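Local atomic coordinates of exonuclease mut-7 homolog (Aedes aegypti, PDB entry 7JW2), a protein that probably trims the 3' ends of AGO1-bound microRNAs as a magnesium-dependent 3'-5' exoribonuclease, of which this chain is the exonuclease domain. Residues 32-37 with 55-60; 39-44 with 171-176; 127-132 with 145-150. All coordinates share one frame; numbering follows the deposited sequence.

Interaction 1: residues 32-37 with 55-60. Unlike the reference sequence in segment 32-37: A37 (reference Asp).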
# COMPACT_ATOMS: atom_id res chain seq x y z
N SER A 32 -0.94 10.84 12.25
CA SER A 32 -2.01 11.67 12.80
C SER A 32 -2.01 13.08 12.25
O SER A 32 -3.01 13.80 12.44
CB SER A 32 -1.91 11.74 14.33
OG SER A 32 -2.20 10.46 14.86
N MET A 33 -0.95 13.50 11.56
CA MET A 33 -0.89 14.83 10.98
C MET A 33 -0.06 14.77 9.70
O MET A 33 1.07 14.26 9.73
CB MET A 33 -0.30 15.85 11.96
CG MET A 33 -0.26 17.25 11.39
SD MET A 33 0.12 18.58 12.55
CE MET A 33 1.63 17.95 13.22
N ILE A 34 -0.62 15.31 8.61
CA ILE A 34 0.00 15.32 7.29
C ILE A 34 -0.24 16.71 6.70
O ILE A 34 -1.29 17.32 6.91
CB ILE A 34 -0.59 14.26 6.33
CG1 ILE A 34 -0.54 12.88 6.98
CG2 ILE A 34 0.14 14.23 4.96
CD1 ILE A 34 0.79 12.32 7.00
N ALA A 35 0.73 17.20 5.94
CA ALA A 35 0.53 18.43 5.18
C ALA A 35 0.50 18.08 3.70
O ALA A 35 1.15 17.13 3.26
CB ALA A 35 1.63 19.44 5.48
N PHE A 36 -0.27 18.84 2.92
CA PHE A 36 -0.30 18.56 1.48
C PHE A 36 -0.27 19.84 0.67
O PHE A 36 -0.69 20.92 1.11
CB PHE A 36 -1.51 17.69 1.07
CG PHE A 36 -2.85 18.37 1.12
CD1 PHE A 36 -3.36 19.05 0.02
CD2 PHE A 36 -3.64 18.25 2.25
CE1 PHE A 36 -4.62 19.65 0.08
CE2 PHE A 36 -4.90 18.84 2.31
CZ PHE A 36 -5.39 19.54 1.23
N ALA A 37 0.25 19.68 -0.55
CA ALA A 37 0.35 20.71 -1.57
C ALA A 37 0.41 20.01 -2.92
O ALA A 37 0.49 18.78 -2.99
CB ALA A 37 1.57 21.61 -1.35
N LEU A 55 2.99 15.16 -0.08
CA LEU A 55 2.45 14.81 1.23
C LEU A 55 3.60 14.73 2.22
O LEU A 55 4.52 13.92 2.04
CB LEU A 55 1.71 13.47 1.18
CG LEU A 55 0.67 13.37 0.06
CD1 LEU A 55 0.07 11.98 -0.06
CD2 LEU A 55 -0.42 14.42 0.22
N ALA A 56 3.54 15.54 3.28
CA ALA A 56 4.63 15.67 4.24
C ALA A 56 4.20 15.22 5.63
O ALA A 56 3.12 15.57 6.10
CB ALA A 56 5.12 17.12 4.32
N THR A 57 5.08 14.47 6.29
CA THR A 57 5.01 14.22 7.73
C THR A 57 6.20 14.90 8.38
O THR A 57 7.07 15.46 7.70
CB THR A 57 5.04 12.72 8.03
OG1 THR A 57 6.39 12.25 7.91
CG2 THR A 57 4.18 11.94 7.06
N TRP A 58 6.27 14.85 9.71
CA TRP A 58 7.42 15.45 10.37
C TRP A 58 8.72 14.75 10.00
O TRP A 58 9.80 15.33 10.19
CB TRP A 58 7.25 15.41 11.89
CG TRP A 58 6.36 16.48 12.41
CD1 TRP A 58 5.16 16.32 13.01
CD2 TRP A 58 6.60 17.89 12.36
NE1 TRP A 58 4.64 17.54 13.37
CE2 TRP A 58 5.50 18.52 12.96
CE3 TRP A 58 7.64 18.68 11.86
CZ2 TRP A 58 5.40 19.90 13.08
CZ3 TRP A 58 7.55 20.05 11.99
CH2 TRP A 58 6.43 20.65 12.59
N ASP A 59 8.66 13.53 9.46
CA ASP A 59 9.84 12.72 9.21
C ASP A 59 10.15 12.47 7.75
O ASP A 59 11.28 12.09 7.44
CB ASP A 59 9.71 11.36 9.91
CG ASP A 59 9.61 11.49 11.41
OD1 ASP A 59 10.44 12.21 11.99
OD2 ASP A 59 8.70 10.88 12.01
N ASP A 60 9.18 12.65 6.85
CA ASP A 60 9.35 12.29 5.45
C ASP A 60 8.49 13.19 4.59
O ASP A 60 7.41 13.62 5.00
CB ASP A 60 8.96 10.82 5.16
CG ASP A 60 9.86 9.81 5.87
OD1 ASP A 60 9.55 9.42 7.02
OD2 ASP A 60 10.86 9.40 5.25
O HOH W 1 3.63 13.83 10.89
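A35 and A56 pair near the open end of an antiparallel beta hairpin, formed by strands 33-40 and 50-56 in the mixed sheet of this RNase H-like exonuclease fold. They are a hydrogen-bonded pair: A35 N to A56 O and A56 N to A35 O each measure 2.9 Å, both with N-H...O angles of 167°. Next along, F36 and L55 form a non-hydrogen-bonded pair, and L55 CD2 packs against F36 CB at 3.6 Å.

The tight part lies on the face of F36 and L55, where helix 18-28 packs with M24 and L28 against L55 and with L28 against I34. I34 and T57 run side by side, and I34 CD1 comes within 3.4 Å of T57 CG2, closer than usual for two methyl carbons. On the A35 and A56 face, L192 and L193 of helix 179-205 pack over A35.

Beyond A56 the pairing opens out. M33 and W58 are partly exposed and meet obliquely, thioether end against indole, the methyl position being doubtful. Between their backbones sits a water, which accepts from W58 N at 3.1 Å and lies 2.8 Å from M33 O. T57 starts an ST turn, its OG1 accepting from D59 N at 3.0 Å.

Interaction 2: residues 39-44 with 171-176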
# COMPACT_ATOMS: atom_id res chain seq x y z
N GLU A 39 1.50 20.65 -7.42
CA GLU A 39 2.01 21.45 -8.52
C GLU A 39 1.31 21.04 -9.81
O GLU A 39 1.07 19.85 -10.05
CB GLU A 39 3.54 21.29 -8.70
CG GLU A 39 4.39 21.48 -7.43
CD GLU A 39 4.13 22.80 -6.73
OE1 GLU A 39 4.27 22.84 -5.48
OE2 GLU A 39 3.80 23.80 -7.41
N TRP A 40 1.03 22.03 -10.65
CA TRP A 40 0.21 21.84 -11.84
C TRP A 40 1.00 22.20 -13.09
O TRP A 40 1.88 23.07 -13.05
CB TRP A 40 -1.05 22.70 -11.74
CG TRP A 40 -1.94 22.23 -10.62
CD1 TRP A 40 -1.74 22.43 -9.28
CD2 TRP A 40 -3.14 21.47 -10.74
NE1 TRP A 40 -2.75 21.84 -8.56
CE2 TRP A 40 -3.62 21.24 -9.44
CE3 TRP A 40 -3.86 20.97 -11.83
CZ2 TRP A 40 -4.79 20.53 -9.19
CZ3 TRP A 40 -5.01 20.26 -11.59
CH2 TRP A 40 -5.47 20.05 -10.28
N LYS A 41 0.69 21.51 -14.18
CA LYS A 41 1.28 21.87 -15.46
C LYS A 41 0.88 23.30 -15.83
O LYS A 41 -0.27 23.69 -15.61
CB LYS A 41 0.79 20.92 -16.54
CG LYS A 41 1.14 19.46 -16.35
CD LYS A 41 0.71 18.71 -17.60
CE LYS A 41 0.95 17.22 -17.50
NZ LYS A 41 0.73 16.58 -18.84
N PRO A 42 1.79 24.10 -16.38
CA PRO A 42 1.38 25.39 -16.94
C PRO A 42 0.28 25.18 -17.97
O PRO A 42 0.26 24.19 -18.69
CB PRO A 42 2.66 25.93 -17.58
CG PRO A 42 3.77 25.27 -16.84
CD PRO A 42 3.25 23.91 -16.42
N THR A 43 -0.67 26.12 -18.01
CA THR A 43 -1.82 26.00 -18.89
C THR A 43 -1.80 27.09 -19.94
O THR A 43 -1.29 28.19 -19.72
CB THR A 43 -3.13 26.07 -18.10
OG1 THR A 43 -3.29 27.39 -17.57
CG2 THR A 43 -3.11 25.08 -16.97
N PHE A 44 -2.37 26.77 -21.09
CA PHE A 44 -2.42 27.66 -22.24
C PHE A 44 -3.82 27.66 -22.84
O PHE A 44 -4.01 27.46 -24.04
CB PHE A 44 -1.34 27.26 -23.24
CG PHE A 44 0.03 27.19 -22.64
CD1 PHE A 44 0.75 28.34 -22.38
CD2 PHE A 44 0.60 25.97 -22.31
CE1 PHE A 44 2.01 28.28 -21.81
CE2 PHE A 44 1.86 25.90 -21.74
CZ PHE A 44 2.57 27.06 -21.50
N ASN A 171 8.40 25.21 -15.06
CA ASN A 171 7.74 24.32 -16.00
C ASN A 171 7.57 22.97 -15.32
O ASN A 171 8.42 22.09 -15.39
CB ASN A 171 8.54 24.19 -17.29
CG ASN A 171 7.89 23.26 -18.27
OD1 ASN A 171 6.83 22.71 -18.01
ND2 ASN A 171 8.53 23.08 -19.41
N TRP A 172 6.42 22.81 -14.65
CA TRP A 172 6.15 21.56 -13.93
C TRP A 172 5.85 20.38 -14.85
O TRP A 172 5.74 19.25 -14.35
CB TRP A 172 5.00 21.78 -12.93
CG TRP A 172 5.40 22.71 -11.82
CD1 TRP A 172 5.01 24.01 -11.64
CD2 TRP A 172 6.32 22.42 -10.77
NE1 TRP A 172 5.62 24.55 -10.53
CE2 TRP A 172 6.42 23.58 -9.96
CE3 TRP A 172 7.05 21.28 -10.40
CZ2 TRP A 172 7.24 23.66 -8.84
CZ3 TRP A 172 7.86 21.34 -9.25
CH2 TRP A 172 7.95 22.53 -8.50
N ALA A 173 5.75 20.60 -16.16
CA ALA A 173 5.51 19.50 -17.08
C ALA A 173 6.80 18.88 -17.61
O ALA A 173 6.74 17.80 -18.21
CB ALA A 173 4.66 19.98 -18.26
N GLN A 174 7.95 19.51 -17.39
CA GLN A 174 9.18 18.94 -17.91
C GLN A 174 9.60 17.73 -17.07
O GLN A 174 9.37 17.67 -15.86
CB GLN A 174 10.28 19.99 -17.95
CG GLN A 174 11.00 20.24 -16.64
CD GLN A 174 11.82 21.52 -16.69
OE1 GLN A 174 12.10 22.05 -17.76
NE2 GLN A 174 12.19 22.04 -15.53
N ARG A 175 10.15 16.72 -17.74
CA ARG A 175 10.66 15.53 -17.08
C ARG A 175 12.04 15.19 -17.65
O ARG A 175 12.22 15.20 -18.88
CB ARG A 175 9.71 14.34 -17.25
CG ARG A 175 8.42 14.42 -16.42
CD ARG A 175 8.72 14.46 -14.92
NE ARG A 175 7.52 14.42 -14.09
CZ ARG A 175 6.78 15.49 -13.81
NH1 ARG A 175 7.11 16.67 -14.33
NH2 ARG A 175 5.71 15.39 -13.02
N PRO A 176 13.04 14.91 -16.80
CA PRO A 176 12.90 14.97 -15.33
C PRO A 176 12.79 16.39 -14.81
O PRO A 176 13.23 17.35 -15.44
CB PRO A 176 14.18 14.32 -14.81
CG PRO A 176 15.15 14.43 -15.95
CD PRO A 176 14.35 14.37 -17.21
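E39 lays the aliphatic part of its acidic side chain flat over the indole of W172, a CH-pi contact in which CG stands 3.6 Å from the centroid of the six-membered ring and only 3° off its normal. The ring belongs to a type I beta turn, N171 to Q174, in the loop between helices 151-159 and 179-205; it docks here on the end of strand 33-40 in the exonuclease fold.

CB of E39 covers the same face, 3.6 Å from W172 CD2. A bend at chi2 (-54°) keeps E39 CD over the indole, 3.9 Å from W172 CZ2. The carboxylate plane stands 29° from the ring plane, and E39 OE1 bonds to Q54. W172 NE1 is taken up by the carbonyl of Q168. Past E39 the strand brings W40 O to 3.4 Å from W172 CB, and P42 CD rests 3.8 Å from W172 N. Alongside, K41 CG touches A173 CB at 4.0 Å.

The turn is braced from within. R175 NH1 donates to W172 O and Q174 O, both lying in its guanidinium plane, and W172 O also bonds to S51. N171 makes an Asx turn: its OD1 accepts from A173 N at 3.0 Å.

Interaction 3: residues 127-132 with 145-150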
# COMPACT_ATOMS: atom_id res chain seq x y z
N LEU A 127 -7.26 30.20 7.21
CA LEU A 127 -8.35 30.41 8.17
C LEU A 127 -7.82 30.52 9.59
O LEU A 127 -8.31 31.34 10.38
CB LEU A 127 -9.37 29.28 8.07
CG LEU A 127 -10.23 29.20 6.81
CD1 LEU A 127 -11.13 27.97 6.86
CD2 LEU A 127 -11.05 30.47 6.66
N LEU A 128 -6.84 29.69 9.94
CA LEU A 128 -6.21 29.80 11.25
C LEU A 128 -5.51 31.14 11.41
O LEU A 128 -5.60 31.78 12.46
CB LEU A 128 -5.23 28.64 11.46
CG LEU A 128 -4.41 28.61 12.75
CD1 LEU A 128 -5.29 28.38 13.98
CD2 LEU A 128 -3.32 27.55 12.65
N TRP A 129 -4.81 31.58 10.36
CA TRP A 129 -4.19 32.91 10.34
C TRP A 129 -5.21 33.99 10.66
O TRP A 129 -5.00 34.82 11.56
CB TRP A 129 -3.56 33.13 8.97
CG TRP A 129 -2.67 34.32 8.84
CD1 TRP A 129 -2.46 35.32 9.75
CD2 TRP A 129 -1.85 34.62 7.72
NE1 TRP A 129 -1.56 36.24 9.25
CE2 TRP A 129 -1.17 35.83 8.00
CE3 TRP A 129 -1.62 33.99 6.49
CZ2 TRP A 129 -0.28 36.41 7.10
CZ3 TRP A 129 -0.74 34.57 5.59
CH2 TRP A 129 -0.07 35.77 5.91
N ARG A 130 -6.33 34.00 9.94
CA ARG A 130 -7.35 35.03 10.15
C ARG A 130 -7.96 34.94 11.54
O ARG A 130 -8.33 35.96 12.12
CB ARG A 130 -8.43 34.92 9.07
CG ARG A 130 -7.99 35.44 7.71
CD ARG A 130 -8.88 34.94 6.58
NE ARG A 130 -10.23 34.62 7.03
CZ ARG A 130 -11.10 33.91 6.32
NH1 ARG A 130 -10.77 33.44 5.13
NH2 ARG A 130 -12.31 33.67 6.81
N HIS A 131 -8.04 33.73 12.09
CA HIS A 131 -8.64 33.55 13.41
C HIS A 131 -7.75 34.11 14.51
O HIS A 131 -8.22 34.83 15.40
CB HIS A 131 -8.93 32.06 13.64
CG HIS A 131 -9.76 31.79 14.86
ND1 HIS A 131 -9.21 31.55 16.10
CD2 HIS A 131 -11.10 31.71 15.02
CE1 HIS A 131 -10.17 31.34 16.98
NE2 HIS A 131 -11.33 31.43 16.35
N VAL A 132 -6.46 33.78 14.47
CA VAL A 132 -5.55 34.20 15.54
C VAL A 132 -5.19 35.68 15.44
O VAL A 132 -4.83 36.28 16.46
CB VAL A 132 -4.28 33.33 15.54
CG1 VAL A 132 -4.65 31.84 15.62
CG2 VAL A 132 -3.42 33.62 14.32
N GLU A 145 3.57 43.85 10.51
CA GLU A 145 2.25 44.46 10.45
C GLU A 145 1.68 44.37 9.05
O GLU A 145 2.35 44.71 8.07
CB GLU A 145 2.32 45.93 10.89
CG GLU A 145 1.82 46.19 12.30
CD GLU A 145 1.33 47.62 12.48
OE1 GLU A 145 0.11 47.82 12.58
OE2 GLU A 145 2.18 48.53 12.51
N SER A 146 0.44 43.89 8.96
CA SER A 146 -0.39 43.97 7.75
C SER A 146 0.35 43.52 6.49
O SER A 146 0.48 44.26 5.51
CB SER A 146 -0.94 45.39 7.59
OG SER A 146 -1.76 45.74 8.69
N VAL A 147 0.84 42.29 6.53
CA VAL A 147 1.39 41.69 5.32
C VAL A 147 0.25 41.10 4.50
O VAL A 147 -0.83 40.78 5.01
CB VAL A 147 2.46 40.63 5.64
CG1 VAL A 147 3.60 41.24 6.47
CG2 VAL A 147 1.83 39.44 6.36
N ASN A 148 0.49 40.96 3.19
CA ASN A 148 -0.45 40.24 2.34
C ASN A 148 -0.57 38.81 2.84
O ASN A 148 0.41 38.21 3.29
CB ASN A 148 0.03 40.25 0.89
CG ASN A 148 -0.13 41.61 0.24
OD1 ASN A 148 -0.93 42.43 0.69
ND2 ASN A 148 0.63 41.84 -0.82
N GLN A 149 -1.79 38.26 2.77
CA GLN A 149 -2.06 36.95 3.36
C GLN A 149 -1.81 35.83 2.35
O GLN A 149 -2.72 35.18 1.84
CB GLN A 149 -3.48 36.90 3.91
CG GLN A 149 -3.70 37.76 5.15
CD GLN A 149 -4.89 37.30 5.98
OE1 GLN A 149 -4.90 37.45 7.21
NE2 GLN A 149 -5.89 36.73 5.32
N ASN A 150 -0.53 35.62 2.06
CA ASN A 150 -0.07 34.51 1.22
C ASN A 150 0.89 33.64 2.01
O ASN A 150 1.32 33.98 3.11
CB ASN A 150 0.58 35.03 -0.07
CG ASN A 150 1.70 36.02 0.19
OD1 ASN A 150 2.63 35.76 0.95
ND2 ASN A 150 1.62 37.18 -0.46
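W129 and Q149 mark the closest approach of the two backbones, yet their CA atoms stay 8.3 Å apart; a helix and an irregular loop are bridged here by side chains. Segment 127-132 is the end of helix 125-132, with regular bonds such as H131 N to L127 O. Segment 145-150 leads into helix 151-159, and it turns sharply at Q149, the centre of an inverse gamma turn with a weak bond from N150 N to N148 O. N150 follows as the N-cap of helix 151-159, its OD1 accepting from N153 N. The contact thus ties helix 125-132 to the loop that leads into the next helix, 151-159, at the surface of the exonuclease domain.

W129 spans the gap. Its CG is anti to the backbone N (chi1 -169°), which carries the indole off the helix toward the loop, where the chain curls round the six-membered ring. Q149 lies over one face: its CG is 4.1 Å from the centroid of that ring and 7° off the normal, a CH-pi contact, and its CA reaches to 3.4 Å from W129 CH2. V147 comes in at the edge instead, crossing W129 at about a right angle with CG2 3.8 Å from CZ2.

W129 is buried although the contact itself is on the surface; F140 meets its ring steeply, and L154 and L157 of helix 151-159 pack on it as well. R130, by contrast, is exposed. It crosses Q149 at about a right angle, its CG beside the end of the Q149 side chain. Within segment 145-150 the atom nearest the indole is N150 O, which meets the ring edge 3.3 Å from W129 CZ3.

How the interactions relate
Interaction 1 is the buried one, its centre about 7 Å from the centre of the chain, whereas interaction 2 is partly buried and interaction 3 lies at the surface. Interactions 1 and 2 both use strand 33-40: the first pairs it with neighbouring strand 50-56, the second meets its far end with the loop leading to helix 179-205. Their centres are about 23 Å apart. Interaction 3 uses no strand; its helix follows edge strand 122-124, and its nearest atoms are about 10 Å from interaction 1. Chemistry follows place: backbone hydrogen bonds and apolar side chains in the sheet, and at the two outer sites a tryptophan whose face is covered by the aliphatic part of a polar side chain.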